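Long-range contacts in secretion protein Snm4 (Mycobacterium xenopi, PDB 7B7J), which probably forms part of the membrane pore complex of the mycobacterial ESX-5 type VII secretion system, to which it contributes a cytosolic ubiquitin-like domain: residues Val23-Ala28 and Asp98-Lys103; Asp37-Ile42 and Ser88-Glu93; Gly71-Cys76 and Leu102-Asp107. All coordinates share one frame; numbering follows the deposited sequence.

Contact 1 (Val23-Ala28 and Asp98-Lys103); sequences VAIMAA and DRLWLK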
ATOM      1  N   VAL A  23      -5.164   7.050   5.019  1.00 29.09           N
ATOM      2  CA  VAL A  23      -5.590   5.832   4.361  1.00 27.40           C
ATOM      3  C   VAL A  23      -5.439   4.713   5.345  1.00 29.86           C
ATOM      4  O   VAL A  23      -4.480   4.724   6.046  1.00 28.55           O
ATOM      5  CB  VAL A  23      -4.863   5.689   3.067  1.00 30.48           C
ATOM      6  CG1 VAL A  23      -4.829   6.867   2.127  1.00 30.20           C
ATOM      7  CG2 VAL A  23      -3.463   5.364   3.138  1.00 37.99           C
ATOM      8  N   ALA A  24      -6.251   3.725   5.166  1.00 24.05           N
ATOM      9  CA  ALA A  24      -6.124   2.458   5.878  1.00 25.30           C
ATOM     10  C   ALA A  24      -5.451   1.409   4.943  1.00 25.76           C
ATOM     11  O   ALA A  24      -5.965   1.288   3.817  1.00 26.28           O
ATOM     12  CB  ALA A  24      -7.448   2.076   6.244  1.00 25.82           C
ATOM     13  N   ILE A  25      -4.302   0.901   5.340  1.00 22.09           N
ATOM     14  CA  ILE A  25      -3.568  -0.145   4.601  1.00 22.49           C
ATOM     15  C   ILE A  25      -3.798  -1.536   5.208  1.00 25.58           C
ATOM     16  O   ILE A  25      -3.599  -1.654   6.462  1.00 29.44           O
ATOM     17  CB  ILE A  25      -2.060   0.205   4.441  1.00 26.18           C
ATOM     18  CG1 ILE A  25      -1.929   1.619   3.916  1.00 26.84           C
ATOM     19  CG2 ILE A  25      -1.402  -0.816   3.596  1.00 27.49           C
ATOM     20  CD1 ILE A  25      -2.345   1.805   2.502  1.00 25.64           C
ATOM     21  N   MET A  26      -4.315  -2.469   4.403  1.00 25.77           N
ATOM     22  CA  MET A  26      -4.457  -3.820   4.957  1.00 28.59           C
ATOM     23  C   MET A  26      -3.192  -4.571   4.530  1.00 26.54           C
ATOM     24  O   MET A  26      -2.954  -4.706   3.274  1.00 26.67           O
ATOM     25  CB  MET A  26      -5.729  -4.459   4.487  1.00 27.01           C
ATOM     26  CG  MET A  26      -6.917  -3.684   4.698  1.00 30.98           C
ATOM     27  SD  MET A  26      -7.269  -3.586   6.505  1.00 34.34           S
ATOM     28  CE  MET A  26      -7.415  -5.232   7.073  1.00 37.02           C
ATOM     29  N   ALA A  27      -2.556  -5.310   5.470  1.00 26.63           N
ATOM     30  CA  ALA A  27      -1.398  -6.169   5.121  1.00 34.22           C
ATOM     31  C   ALA A  27      -1.471  -7.331   6.032  1.00 30.92           C
ATOM     32  O   ALA A  27      -1.577  -7.111   7.267  1.00 30.71           O
ATOM     33  CB  ALA A  27      -0.090  -5.428   5.420  1.00 36.44           C
ATOM     34  N   ALA A  28      -1.346  -8.562   5.616  1.00 33.39           N
ATOM     35  CA  ALA A  28      -1.370  -9.686   6.541  1.00 37.67           C
ATOM     36  C   ALA A  28      -2.538  -9.624   7.534  1.00 38.20           C
ATOM     37  O   ALA A  28      -2.299 -10.000   8.692  1.00 31.46           O
ATOM     38  CB  ALA A  28      -0.052  -9.818   7.332  1.00 40.19           C
ATOM     39  N   ASP A  98     -10.353   5.995   2.997  1.00 23.65           N
ATOM     40  CA  ASP A  98     -10.262   4.890   2.004  1.00 23.33           C
ATOM     41  C   ASP A  98      -9.351   3.831   2.552  1.00 22.79           C
ATOM     42  O   ASP A  98      -8.312   4.070   3.185  1.00 26.46           O
ATOM     43  CB  ASP A  98     -10.102   5.380   0.598  1.00 25.49           C
ATOM     44  CG  ASP A  98     -11.333   6.061  -0.049  1.00 27.29           C
ATOM     45  OD1 ASP A  98     -12.401   6.060   0.536  1.00 30.89           O
ATOM     46  OD2 ASP A  98     -11.165   6.633  -1.058  1.00 31.67           O
ATOM     47  N   ARG A  99      -9.588   2.541   2.076  1.00 26.86           N
ATOM     48  CA  ARG A  99      -8.835   1.414   2.501  1.00 24.58           C
ATOM     49  C   ARG A  99      -8.264   0.723   1.199  1.00 23.59           C
ATOM     50  O   ARG A  99      -9.014   0.555   0.187  1.00 27.82           O
ATOM     51  CB  ARG A  99      -9.710   0.373   3.217  1.00 23.09           C
ATOM     52  CG  ARG A  99      -9.014  -0.789   3.785  1.00 26.17           C
ATOM     53  CD  ARG A  99      -9.955  -1.572   4.640  1.00 25.37           C
ATOM     54  NE  ARG A  99     -10.242  -0.844   5.958  1.00 25.80           N
ATOM     55  CZ  ARG A  99     -11.271  -0.099   6.220  1.00 30.68           C
ATOM     56  NH1 ARG A  99     -12.344  -0.250   5.485  1.00 25.84           N
ATOM     57  NH2 ARG A  99     -11.240   0.635   7.324  1.00 28.07           N
ATOM     58  N   LEU A 100      -6.993   0.353   1.300  1.00 22.68           N
ATOM     59  CA  LEU A 100      -6.191  -0.287   0.205  1.00 24.29           C
ATOM     60  C   LEU A 100      -5.514  -1.543   0.732  1.00 24.60           C
ATOM     61  O   LEU A 100      -5.158  -1.576   1.892  1.00 27.61           O
ATOM     62  CB  LEU A 100      -5.138   0.701  -0.280  1.00 25.43           C
ATOM     63  CG  LEU A 100      -5.571   2.028  -0.852  1.00 28.27           C
ATOM     64  CD1 LEU A 100      -4.319   2.835  -1.203  1.00 30.88           C
ATOM     65  CD2 LEU A 100      -6.543   1.764  -2.011  1.00 28.90           C
ATOM     66  N   TRP A 101      -5.368  -2.569  -0.082  1.00 25.19           N
ATOM     67  CA  TRP A 101      -4.705  -3.805   0.247  1.00 29.34           C
ATOM     68  C   TRP A 101      -3.336  -3.836  -0.450  1.00 28.90           C
ATOM     69  O   TRP A 101      -3.222  -3.634  -1.571  1.00 26.59           O
ATOM     70  CB  TRP A 101      -5.572  -4.979  -0.140  1.00 28.68           C
ATOM     71  CG  TRP A 101      -6.707  -5.279   0.836  1.00 28.55           C
ATOM     72  CD1 TRP A 101      -6.795  -6.405   1.602  1.00 30.71           C
ATOM     73  CD2 TRP A 101      -7.992  -4.590   0.989  1.00 27.55           C
ATOM     74  NE1 TRP A 101      -7.938  -6.432   2.348  1.00 31.34           N
ATOM     75  CE2 TRP A 101      -8.722  -5.328   2.003  1.00 29.57           C
ATOM     76  CE3 TRP A 101      -8.551  -3.438   0.354  1.00 27.61           C
ATOM     77  CZ2 TRP A 101     -10.042  -4.937   2.389  1.00 27.58           C
ATOM     78  CZ3 TRP A 101      -9.801  -3.026   0.796  1.00 27.47           C
ATOM     79  CH2 TRP A 101     -10.478  -3.771   1.746  1.00 26.50           C
ATOM     80  N   LEU A 102      -2.328  -4.039   0.355  1.00 25.28           N
ATOM     81  CA  LEU A 102      -0.969  -4.133  -0.210  1.00 28.29           C
ATOM     82  C   LEU A 102      -0.749  -5.563  -0.586  1.00 33.48           C
ATOM     83  O   LEU A 102      -0.810  -6.485   0.313  1.00 31.23           O
ATOM     84  CB  LEU A 102      -0.012  -3.613   0.861  1.00 32.60           C
ATOM     85  CG  LEU A 102       1.470  -3.623   0.462  1.00 36.78           C
ATOM     86  CD1 LEU A 102       1.782  -2.776  -0.774  1.00 38.34           C
ATOM     87  CD2 LEU A 102       2.239  -3.122   1.713  1.00 38.18           C
ATOM     88  N   LYS A 103      -0.510  -5.898  -1.879  1.00 30.59           N
ATOM     89  CA  LYS A 103      -0.578  -7.262  -2.322  1.00 33.83           C
ATOM     90  C   LYS A 103       0.664  -7.465  -3.257  1.00 35.31           C
ATOM     91  O   LYS A 103       1.061  -6.572  -3.929  1.00 32.94           O
ATOM     92  CB  LYS A 103      -1.861  -7.476  -3.181  1.00 35.08           C
ATOM     93  CG  LYS A 103      -3.167  -7.464  -2.430  1.00 43.73           C
ATOM     94  CD  LYS A 103      -4.361  -7.807  -3.112  1.00 48.70           C
ATOM     95  CE  LYS A 103      -4.580  -9.312  -3.048  1.00 53.77           C
ATOM     96  NZ  LYS A 103      -5.410  -9.765  -4.201  1.00 55.80           N
TER
HETATM   97  O   HOH W   1      -3.343  -7.350   2.046  1.00 37.47           O
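In both Met26 and Trp101 CG stands anti to the carbonyl carbon, beside the backbone N (chi1 -52° and -78°), and the two side chains leave adjacent strands lying side by side and pointing the same way. Met26 covers one face of the indole. Its CB is 3.7 Å from the centroid of the Trp101 five-membered ring and close to the ring normal, a CH-pi contact, whereas Met26 CG is displaced toward the rim, 3.6 Å from Trp101 CE2. A bend at chi2 sets Met26 SD in an oblique Met-aromatic position, 5.4 Å from the centroid of the Trp101 five-membered ring. Arg99 reaches the thioether from another direction: Met26 CG and Arg99 CG are 3.7 Å apart, and Met26 SD lies at the edge of the Arg99 guanidinium, near its plane. Arg99 NH2 is hydrogen-bonded to Gln31 of strand 30-37, which ties this partly solvent-exposed face to a third strand. On the other face, Ile25 CD1 packs 4.1 Å from Leu100 CB and Ile25 CG2 touches Leu102 CB, while Leu49 of helix 42-60 meets Ile25. Between the faces, Ala24 N donates to Asp98 O (2.9 Å) and Ala24 O accepts from Leu100 N; Met26 repeats the pattern, its N bonding to Leu100 O (2.8 Å) and its O to Leu102 N. A water also donates to both Met26 O and Leu102 O. Such alternate pairing, in which one residue bonds to both neighbours of its partner, is that of parallel strands, and a parallel pair formed by the first and last strands is characteristic of the ubiquitin-like beta-grasp fold.

Contact 2 (Asp37-Ile42 and Ser88-Glu93); sequences DAHAPI and SLTEQE
A backbone hydrogen bond from Thr90 N to Ala38 O (3.2 Å) joins residues 89-91, which have helical backbone angles without forming a regular helix, to the irregular segment that leaves the end of strand 30-37. Thr90 OG1 donates to the same Ala38 O (2.7 Å). The two donors approach from opposite faces of the carbonyl plane, and the hydroxyl is tilted 33° from it. Thr90 OG1 is anti to its own carbonyl carbon (chi1 -59°) and beside its own backbone N, so both donors of one residue can reach the oxygen. Ser88 CB lies alongside, 3.4 Å from Ala38 O. One water donates to both Asp37 O and Ala40 O and accepts from Leu89 N, and a second links His39 ND1 to Ser88 OG, lying at the edge of the imidazole in its plane. Apolar contact is made where Ile42 and Leu89 cross at about a right angle, Ile42 CD1 being 3.6 Å from Leu89 CD2. Gln92 NE2 rests against Ile42 CG1, while Gln92 OE1 accepts from Arg84 N. Each segment is also braced internally. Asp37 OD1 accepts from His39 N in an Asx turn; Ser88 OG accepts from Glu91 N in an ST motif, and Glu91 OE1 accepts from Ser88 N in return. A short segment of helical backbone angles leading to the last strand, packed beside the start of the main helix, is consistent with a ubiquitin-like fold.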
ATOM      1  N   ASP A  37       1.361  11.453   1.255  1.00 27.40           N
ATOM      2  CA  ASP A  37       1.255  12.570   0.277  1.00 27.00           C
ATOM      3  C   ASP A  37       0.121  12.209  -0.714  1.00 29.21           C
ATOM      4  O   ASP A  37       0.240  11.228  -1.420  1.00 28.56           O
ATOM      5  CB  ASP A  37       2.584  12.764  -0.428  1.00 29.23           C
ATOM      6  CG  ASP A  37       2.781  13.925  -1.409  1.00 38.18           C
ATOM      7  OD1 ASP A  37       1.956  14.211  -2.170  1.00 32.86           O
ATOM      8  OD2 ASP A  37       3.901  14.311  -1.472  1.00 43.05           O
ATOM      9  N   ALA A  38      -0.810  13.135  -0.888  1.00 29.03           N
ATOM     10  CA  ALA A  38      -2.025  13.037  -1.795  1.00 28.29           C
ATOM     11  C   ALA A  38      -1.654  13.264  -3.268  1.00 31.14           C
ATOM     12  O   ALA A  38      -2.589  12.996  -4.084  1.00 31.15           O
ATOM     13  CB  ALA A  38      -3.056  14.108  -1.344  1.00 34.11           C
ATOM     14  N   HIS A  39      -0.460  13.764  -3.547  1.00 29.95           N
ATOM     15  CA  HIS A  39      -0.077  14.211  -4.924  1.00 31.96           C
ATOM     16  C   HIS A  39       1.066  13.365  -5.513  1.00 33.17           C
ATOM     17  O   HIS A  39       1.377  13.500  -6.686  1.00 32.66           O
ATOM     18  CB  HIS A  39       0.211  15.707  -5.050  1.00 35.31           C
ATOM     19  CG  HIS A  39      -1.114  16.464  -4.851  1.00 41.97           C
ATOM     20  ND1 HIS A  39      -2.271  16.146  -5.641  1.00 42.50           N
ATOM     21  CD2 HIS A  39      -1.536  17.422  -3.940  1.00 42.02           C
ATOM     22  CE1 HIS A  39      -3.340  16.767  -5.115  1.00 46.73           C
ATOM     23  NE2 HIS A  39      -2.906  17.549  -4.089  1.00 42.80           N
ATOM     24  N   ALA A  40       1.756  12.552  -4.708  1.00 28.87           N
ATOM     25  CA  ALA A  40       2.880  11.810  -5.322  1.00 29.58           C
ATOM     26  C   ALA A  40       2.346  10.658  -6.139  1.00 27.51           C
ATOM     27  O   ALA A  40       1.401  10.004  -5.694  1.00 28.99           O
ATOM     28  CB  ALA A  40       3.727  11.290  -4.202  1.00 31.60           C
ATOM     29  N   PRO A  41       3.062  10.232  -7.203  1.00 31.43           N
ATOM     30  CA  PRO A  41       2.687   8.981  -7.850  1.00 29.18           C
ATOM     31  C   PRO A  41       2.797   7.818  -6.906  1.00 28.45           C
ATOM     32  O   PRO A  41       3.804   7.732  -6.136  1.00 31.76           O
ATOM     33  CB  PRO A  41       3.561   9.016  -9.079  1.00 33.25           C
ATOM     34  CG  PRO A  41       4.621  10.013  -8.960  1.00 42.57           C
ATOM     35  CD  PRO A  41       4.201  10.905  -7.822  1.00 36.33           C
ATOM     36  N   ILE A  42       1.907   6.876  -7.050  1.00 28.65           N
ATOM     37  CA  ILE A  42       1.991   5.618  -6.263  1.00 29.85           C
ATOM     38  C   ILE A  42       3.356   4.954  -6.345  1.00 30.21           C
ATOM     39  O   ILE A  42       3.736   4.396  -5.318  1.00 32.56           O
ATOM     40  CB  ILE A  42       0.799   4.644  -6.651  1.00 31.38           C
ATOM     41  CG1 ILE A  42      -0.583   5.275  -6.410  1.00 34.98           C
ATOM     42  CG2 ILE A  42       0.934   3.207  -6.140  1.00 39.95           C
ATOM     43  CD1 ILE A  42      -0.870   5.878  -5.093  1.00 34.35           C
ATOM     44  N   SER A  88      -1.367   9.789  -8.850  1.00 29.77           N
ATOM     45  CA  SER A  88      -1.557  10.066  -7.405  1.00 29.48           C
ATOM     46  C   SER A  88      -2.774   9.308  -6.811  1.00 29.05           C
ATOM     47  O   SER A  88      -3.724   8.981  -7.521  1.00 29.94           O
ATOM     48  CB  SER A  88      -1.458  11.558  -7.001  1.00 30.78           C
ATOM     49  OG  SER A  88      -2.680  12.145  -7.488  1.00 32.07           O
ATOM     50  N   LEU A  89      -2.796   9.318  -5.450  1.00 27.85           N
ATOM     51  CA  LEU A  89      -4.027   8.973  -4.742  1.00 24.63           C
ATOM     52  C   LEU A  89      -5.178   9.871  -5.219  1.00 27.48           C
ATOM     53  O   LEU A  89      -6.286   9.382  -5.490  1.00 28.83           O
ATOM     54  CB  LEU A  89      -3.814   9.133  -3.263  1.00 25.74           C
ATOM     55  CG  LEU A  89      -2.849   8.134  -2.654  1.00 25.83           C
ATOM     56  CD1 LEU A  89      -2.366   8.545  -1.218  1.00 28.16           C
ATOM     57  CD2 LEU A  89      -3.358   6.694  -2.661  1.00 28.25           C
ATOM     58  N   THR A  90      -4.949  11.185  -5.156  1.00 29.29           N
ATOM     59  CA  THR A  90      -6.047  12.132  -5.532  1.00 32.27           C
ATOM     60  C   THR A  90      -6.552  11.813  -6.943  1.00 33.84           C
ATOM     61  O   THR A  90      -7.819  11.830  -7.148  1.00 32.41           O
ATOM     62  CB  THR A  90      -5.576  13.585  -5.396  1.00 33.68           C
ATOM     63  OG1 THR A  90      -5.205  13.655  -4.020  1.00 35.30           O
ATOM     64  CG2 THR A  90      -6.522  14.669  -5.853  1.00 37.36           C
ATOM     65  N   GLU A  91      -5.642  11.664  -7.865  1.00 32.31           N
ATOM     66  CA  GLU A  91      -6.074  11.441  -9.287  1.00 36.21           C
ATOM     67  C   GLU A  91      -6.848  10.172  -9.413  1.00 35.00           C
ATOM     68  O   GLU A  91      -7.658  10.092 -10.397  1.00 34.93           O
ATOM     69  CB  GLU A  91      -4.828  11.354 -10.108  1.00 36.37           C
ATOM     70  CG  GLU A  91      -4.197  12.719 -10.420  1.00 37.39           C
ATOM     71  CD  GLU A  91      -2.828  12.653 -11.116  1.00 44.84           C
ATOM     72  OE1 GLU A  91      -1.976  11.807 -10.813  1.00 36.61           O
ATOM     73  OE2 GLU A  91      -2.495  13.550 -11.883  1.00 47.48           O
ATOM     74  N   GLN A  92      -6.718   9.183  -8.526  1.00 30.49           N
ATOM     75  CA  GLN A  92      -7.353   7.876  -8.590  1.00 32.63           C
ATOM     76  C   GLN A  92      -8.551   7.895  -7.661  1.00 30.31           C
ATOM     77  O   GLN A  92      -9.019   6.796  -7.313  1.00 32.80           O
ATOM     78  CB  GLN A  92      -6.335   6.746  -8.339  1.00 30.80           C
ATOM     79  CG  GLN A  92      -5.309   6.823  -9.422  1.00 33.64           C
ATOM     80  CD  GLN A  92      -4.364   5.690  -9.263  1.00 34.86           C
ATOM     81  OE1 GLN A  92      -4.657   4.598  -9.828  1.00 34.52           O
ATOM     82  NE2 GLN A  92      -3.198   5.927  -8.717  1.00 30.94           N
ATOM     83  N   GLU A  93      -8.893   8.987  -7.059  1.00 31.17           N
ATOM     84  CA  GLU A  93     -10.077   9.164  -6.162  1.00 31.57           C
ATOM     85  C   GLU A  93      -9.935   8.303  -4.954  1.00 32.73           C
ATOM     86  O   GLU A  93     -10.895   7.745  -4.400  1.00 33.47           O
ATOM     87  CB  GLU A  93     -11.332   8.769  -6.886  1.00 34.88           C
ATOM     88  CG  GLU A  93     -11.689   9.631  -8.034  1.00 41.39           C
ATOM     89  CD  GLU A  93     -13.026   9.210  -8.658  1.00 54.41           C
ATOM     90  OE1 GLU A  93     -13.967   9.969  -8.575  1.00 54.56           O
ATOM     91  OE2 GLU A  93     -13.177   8.045  -9.149  1.00 58.57           O
TER
HETATM   92  O   HOH W   2      -0.567  10.304  -3.906  1.00 26.95           O
HETATM   93  O   HOH W   3      -2.511  14.659  -7.709  1.00 38.94           O

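Contact 3 (Gly71-Cys76 and Leu102-Asp107); sequences GRWMLC and LKFLED
Trp73 is overlapped on one face by Phe104, whose CB sits 3.5 Å from the centroid of the Trp73 six-membered ring, almost on its normal, as a CH-pi contact. The phenyl group continues across the indole toward the five-membered ring and turns its edge to that face, giving an edge-to-face pair with centroids 4.8 Å apart and planes at 53°. Chi1 sets Phe104 CG anti to the backbone N, and with chi2 at 66° Phe104 CE1 comes 3.4 Å from Gly71 C. With no side chain of its own, Gly71 brings its CA to 3.0 Å from Leu105 O in a CA-H...O contact. Beside the indole, Leu102 CG lies 4.0 Å from Trp73 CE3, and Leu102 CD1 meets Leu75 CD2, so aromatic and aliphatic groups form one continuous apolar patch. Ile46 and Leu50 of helix 42-60 touch Trp73 as well, and Ile46 and Leu49 touch Leu75. The opposite face carries Arg72, Met74, Lys103 and Leu105. Met74 CG lies between the backbone N and the carbonyl carbon (chi1 60°), and a bend at its third torsion brings Met74 CE to 3.8 Å from Leu105 CB. Arg72 runs beside Leu105 in the same direction, and the aliphatic part of Lys103 passes Cys76, with Lys103 CD 4.0 Å from Cys76 SG. The strands are joined by two reciprocal pairs of backbone hydrogen bonds, Arg72 with Leu105 and Met74 with Lys103; Gly71-Glu106, Trp73-Phe104 and Leu75-Leu102 are the non-hydrogen-bonded pairs that flank and separate them. This antiparallel ladder, with one face turned to the helix, adds strand 70-76 beside the last strand, as in the mixed sheet of the ubiquitin-like beta-grasp fold.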
ATOM      1  N   GLY A  71       8.126 -10.642  -9.108  1.00 65.71           N
ATOM      2  CA  GLY A  71       6.778 -10.029  -9.275  1.00 53.26           C
ATOM      3  C   GLY A  71       6.720  -8.635  -8.627  1.00 55.90           C
ATOM      4  O   GLY A  71       7.773  -7.980  -8.521  1.00 52.03           O
ATOM      5  N   ARG A  72       5.535  -8.109  -8.361  1.00 46.77           N
ATOM      6  CA  ARG A  72       5.357  -6.668  -8.222  1.00 43.89           C
ATOM      7  C   ARG A  72       4.453  -6.433  -7.041  1.00 40.24           C
ATOM      8  O   ARG A  72       3.419  -7.113  -6.951  1.00 37.55           O
ATOM      9  CB  ARG A  72       4.780  -6.031  -9.480  1.00 50.61           C
ATOM     10  CG  ARG A  72       5.665  -6.251 -10.733  1.00 61.26           C
ATOM     11  CD  ARG A  72       5.250  -5.643 -12.085  1.00 69.12           C
ATOM     12  NE  ARG A  72       4.437  -6.722 -12.509  1.00 81.24           N
ATOM     13  CZ  ARG A  72       3.177  -6.870 -12.179  1.00 79.00           C
ATOM     14  NH1 ARG A  72       2.501  -5.904 -11.551  1.00 93.56           N
ATOM     15  NH2 ARG A  72       2.614  -8.020 -12.500  1.00 82.88           N
ATOM     16  N   TRP A  73       4.807  -5.513  -6.183  1.00 37.23           N
ATOM     17  CA  TRP A  73       3.962  -5.095  -5.047  1.00 35.89           C
ATOM     18  C   TRP A  73       3.019  -4.028  -5.575  1.00 37.60           C
ATOM     19  O   TRP A  73       3.481  -3.254  -6.425  1.00 34.44           O
ATOM     20  CB  TRP A  73       4.817  -4.518  -3.914  1.00 36.30           C
ATOM     21  CG  TRP A  73       5.414  -5.553  -2.978  1.00 39.65           C
ATOM     22  CD1 TRP A  73       6.700  -5.968  -2.957  1.00 41.58           C
ATOM     23  CD2 TRP A  73       4.678  -6.413  -2.061  1.00 32.93           C
ATOM     24  NE1 TRP A  73       6.869  -6.967  -2.043  1.00 40.48           N
ATOM     25  CE2 TRP A  73       5.694  -7.317  -1.540  1.00 42.56           C
ATOM     26  CE3 TRP A  73       3.396  -6.444  -1.540  1.00 41.55           C
ATOM     27  CZ2 TRP A  73       5.400  -8.282  -0.603  1.00 45.67           C
ATOM     28  CZ3 TRP A  73       3.086  -7.453  -0.618  1.00 37.01           C
ATOM     29  CH2 TRP A  73       4.079  -8.433  -0.281  1.00 42.76           C
ATOM     30  N   MET A  74       1.742  -4.104  -5.201  1.00 35.17           N
ATOM     31  CA  MET A  74       0.718  -3.158  -5.681  1.00 30.82           C
ATOM     32  C   MET A  74      -0.253  -2.796  -4.550  1.00 29.96           C
ATOM     33  O   MET A  74      -0.373  -3.570  -3.602  1.00 29.27           O
ATOM     34  CB  MET A  74       0.122  -3.761  -6.948  1.00 36.93           C
ATOM     35  CG  MET A  74      -0.464  -5.021  -6.621  1.00 40.73           C
ATOM     36  SD  MET A  74      -1.216  -5.929  -8.143  1.00 44.14           S
ATOM     37  CE  MET A  74       0.197  -5.965  -9.189  1.00 44.45           C
ATOM     38  N   LEU A  75      -0.775  -1.608  -4.634  1.00 29.20           N
ATOM     39  CA  LEU A  75      -1.903  -1.198  -3.804  1.00 27.63           C
ATOM     40  C   LEU A  75      -3.222  -1.443  -4.526  1.00 28.42           C
ATOM     41  O   LEU A  75      -3.354  -0.897  -5.619  1.00 31.69           O
ATOM     42  CB  LEU A  75      -1.818   0.239  -3.333  1.00 28.17           C
ATOM     43  CG  LEU A  75      -0.672   0.423  -2.359  1.00 30.33           C
ATOM     44  CD1 LEU A  75      -0.500   2.006  -2.399  1.00 37.15           C
ATOM     45  CD2 LEU A  75      -1.021  -0.105  -0.968  1.00 31.23           C
ATOM     46  N   CYS A  76      -4.047  -2.224  -3.928  1.00 25.52           N
ATOM     47  CA  CYS A  76      -5.301  -2.735  -4.578  1.00 26.67           C
ATOM     48  C   CYS A  76      -6.592  -2.259  -3.805  1.00 26.17           C
ATOM     49  O   CYS A  76      -6.643  -2.170  -2.602  1.00 23.58           O
ATOM     50  CB  CYS A  76      -5.345  -4.276  -4.677  1.00 28.42           C
ATOM     51  SG  CYS A  76      -4.008  -4.857  -5.729  1.00 32.56           S
ATOM     52  N   LEU A 102      -2.328  -4.039   0.355  1.00 25.28           N
ATOM     53  CA  LEU A 102      -0.969  -4.133  -0.210  1.00 28.29           C
ATOM     54  C   LEU A 102      -0.749  -5.563  -0.586  1.00 33.48           C
ATOM     55  O   LEU A 102      -0.810  -6.485   0.313  1.00 31.23           O
ATOM     56  CB  LEU A 102      -0.012  -3.613   0.861  1.00 32.60           C
ATOM     57  CG  LEU A 102       1.470  -3.623   0.462  1.00 36.78           C
ATOM     58  CD1 LEU A 102       1.782  -2.776  -0.774  1.00 38.34           C
ATOM     59  CD2 LEU A 102       2.239  -3.122   1.713  1.00 38.18           C
ATOM     60  N   LYS A 103      -0.510  -5.898  -1.879  1.00 30.59           N
ATOM     61  CA  LYS A 103      -0.578  -7.262  -2.322  1.00 33.83           C
ATOM     62  C   LYS A 103       0.664  -7.465  -3.257  1.00 35.31           C
ATOM     63  O   LYS A 103       1.061  -6.572  -3.929  1.00 32.94           O
ATOM     64  CB  LYS A 103      -1.861  -7.476  -3.181  1.00 35.08           C
ATOM     65  CG  LYS A 103      -3.167  -7.464  -2.430  1.00 43.73           C
ATOM     66  CD  LYS A 103      -4.361  -7.807  -3.112  1.00 48.70           C
ATOM     67  CE  LYS A 103      -4.580  -9.312  -3.048  1.00 53.77           C
ATOM     68  NZ  LYS A 103      -5.410  -9.765  -4.201  1.00 55.80           N
ATOM     69  N   PHE A 104       1.131  -8.665  -3.337  1.00 37.09           N
ATOM     70  CA  PHE A 104       2.283  -9.063  -4.177  1.00 37.68           C
ATOM     71  C   PHE A 104       1.748  -9.912  -5.297  1.00 39.75           C
ATOM     72  O   PHE A 104       1.096 -10.871  -5.080  1.00 39.64           O
ATOM     73  CB  PHE A 104       3.362  -9.809  -3.403  1.00 40.97           C
ATOM     74  CG  PHE A 104       4.630 -10.122  -4.153  1.00 42.76           C
ATOM     75  CD1 PHE A 104       5.513  -9.145  -4.596  1.00 43.60           C
ATOM     76  CD2 PHE A 104       4.867 -11.391  -4.622  1.00 49.59           C
ATOM     77  CE1 PHE A 104       6.643  -9.371  -5.346  1.00 45.63           C
ATOM     78  CE2 PHE A 104       6.005 -11.653  -5.383  1.00 50.48           C
ATOM     79  CZ  PHE A 104       6.894 -10.645  -5.782  1.00 50.50           C
ATOM     80  N   LEU A 105       2.076  -9.554  -6.495  1.00 38.10           N
ATOM     81  CA  LEU A 105       1.696 -10.425  -7.585  1.00 41.02           C
ATOM     82  C   LEU A 105       2.891 -11.123  -8.168  1.00 46.63           C
ATOM     83  O   LEU A 105       3.828 -10.428  -8.642  1.00 46.70           O
ATOM     84  CB  LEU A 105       0.938  -9.603  -8.587  1.00 44.18           C
ATOM     85  CG  LEU A 105       0.489 -10.554  -9.720  1.00 51.95           C
ATOM     86  CD1 LEU A 105      -0.122 -11.890  -9.271  1.00 56.18           C
ATOM     87  CD2 LEU A 105      -0.542  -9.832 -10.535  1.00 48.97           C
ATOM     88  N   GLU A 106       3.047 -12.396  -8.041  1.00 48.94           N
ATOM     89  CA  GLU A 106       4.151 -13.284  -8.340  1.00 54.03           C
ATOM     90  C   GLU A 106       4.184 -13.320  -9.881  1.00 59.00           C
ATOM     91  O   GLU A 106       3.136 -13.274 -10.533  1.00 59.86           O
ATOM     92  CB  GLU A 106       3.971 -14.730  -7.816  1.00 60.19           C
ATOM     93  CG  GLU A 106       5.173 -15.648  -8.072  1.00 71.65           C
ATOM     94  CD  GLU A 106       5.064 -17.072  -7.532  1.00 72.76           C
ATOM     95  OE1 GLU A 106       3.980 -17.382  -6.958  1.00 75.85           O
ATOM     96  OE2 GLU A 106       6.049 -17.808  -7.553  1.00 77.41           O
ATOM     97  N   ASP A 107       5.223 -13.329 -10.361  1.00 61.97           N
ATOM     98  CA  ASP A 107       5.194 -13.549 -11.826  1.00 76.91           C
ATOM     99  C   ASP A 107       5.503 -15.021 -12.077  1.00 72.36           C
ATOM    100  O   ASP A 107       6.482 -15.486 -11.484  1.00 72.65           O
ATOM    101  CB  ASP A 107       6.187 -12.706 -12.602  1.00 86.83           C
ATOM    102  CG  ASP A 107       5.849 -12.996 -14.046  1.00 94.75           C
ATOM    103  OD1 ASP A 107       4.806 -12.450 -14.453  1.00106.07           O
ATOM    104  OD2 ASP A 107       6.472 -13.900 -14.649  1.00103.71           O
TER

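In the fold
From the N terminus, strand 20-27 turns back into strand 30-37, and the loop that follows leads into helix 42-60; the chain returns to the sheet as strand 70-76, passes through a short segment with helical backbone angles near residue 90 and ends in strand 99-107. Contact 1 closes the longest loop, first strand to last, and contact 2 falls entirely within it, joining the helix entry to that segment. Contact 3 closes the shortest loop, without a helix, and crosses contact 2: 71-76 lies between 37-42 and 88-93, 102-107 after both. Contacts 1 and 3 place strand 99-107 between strands 20-27 and 70-76, while Leu89 and Ile42 extend the apolar core toward Leu100 and Leu75.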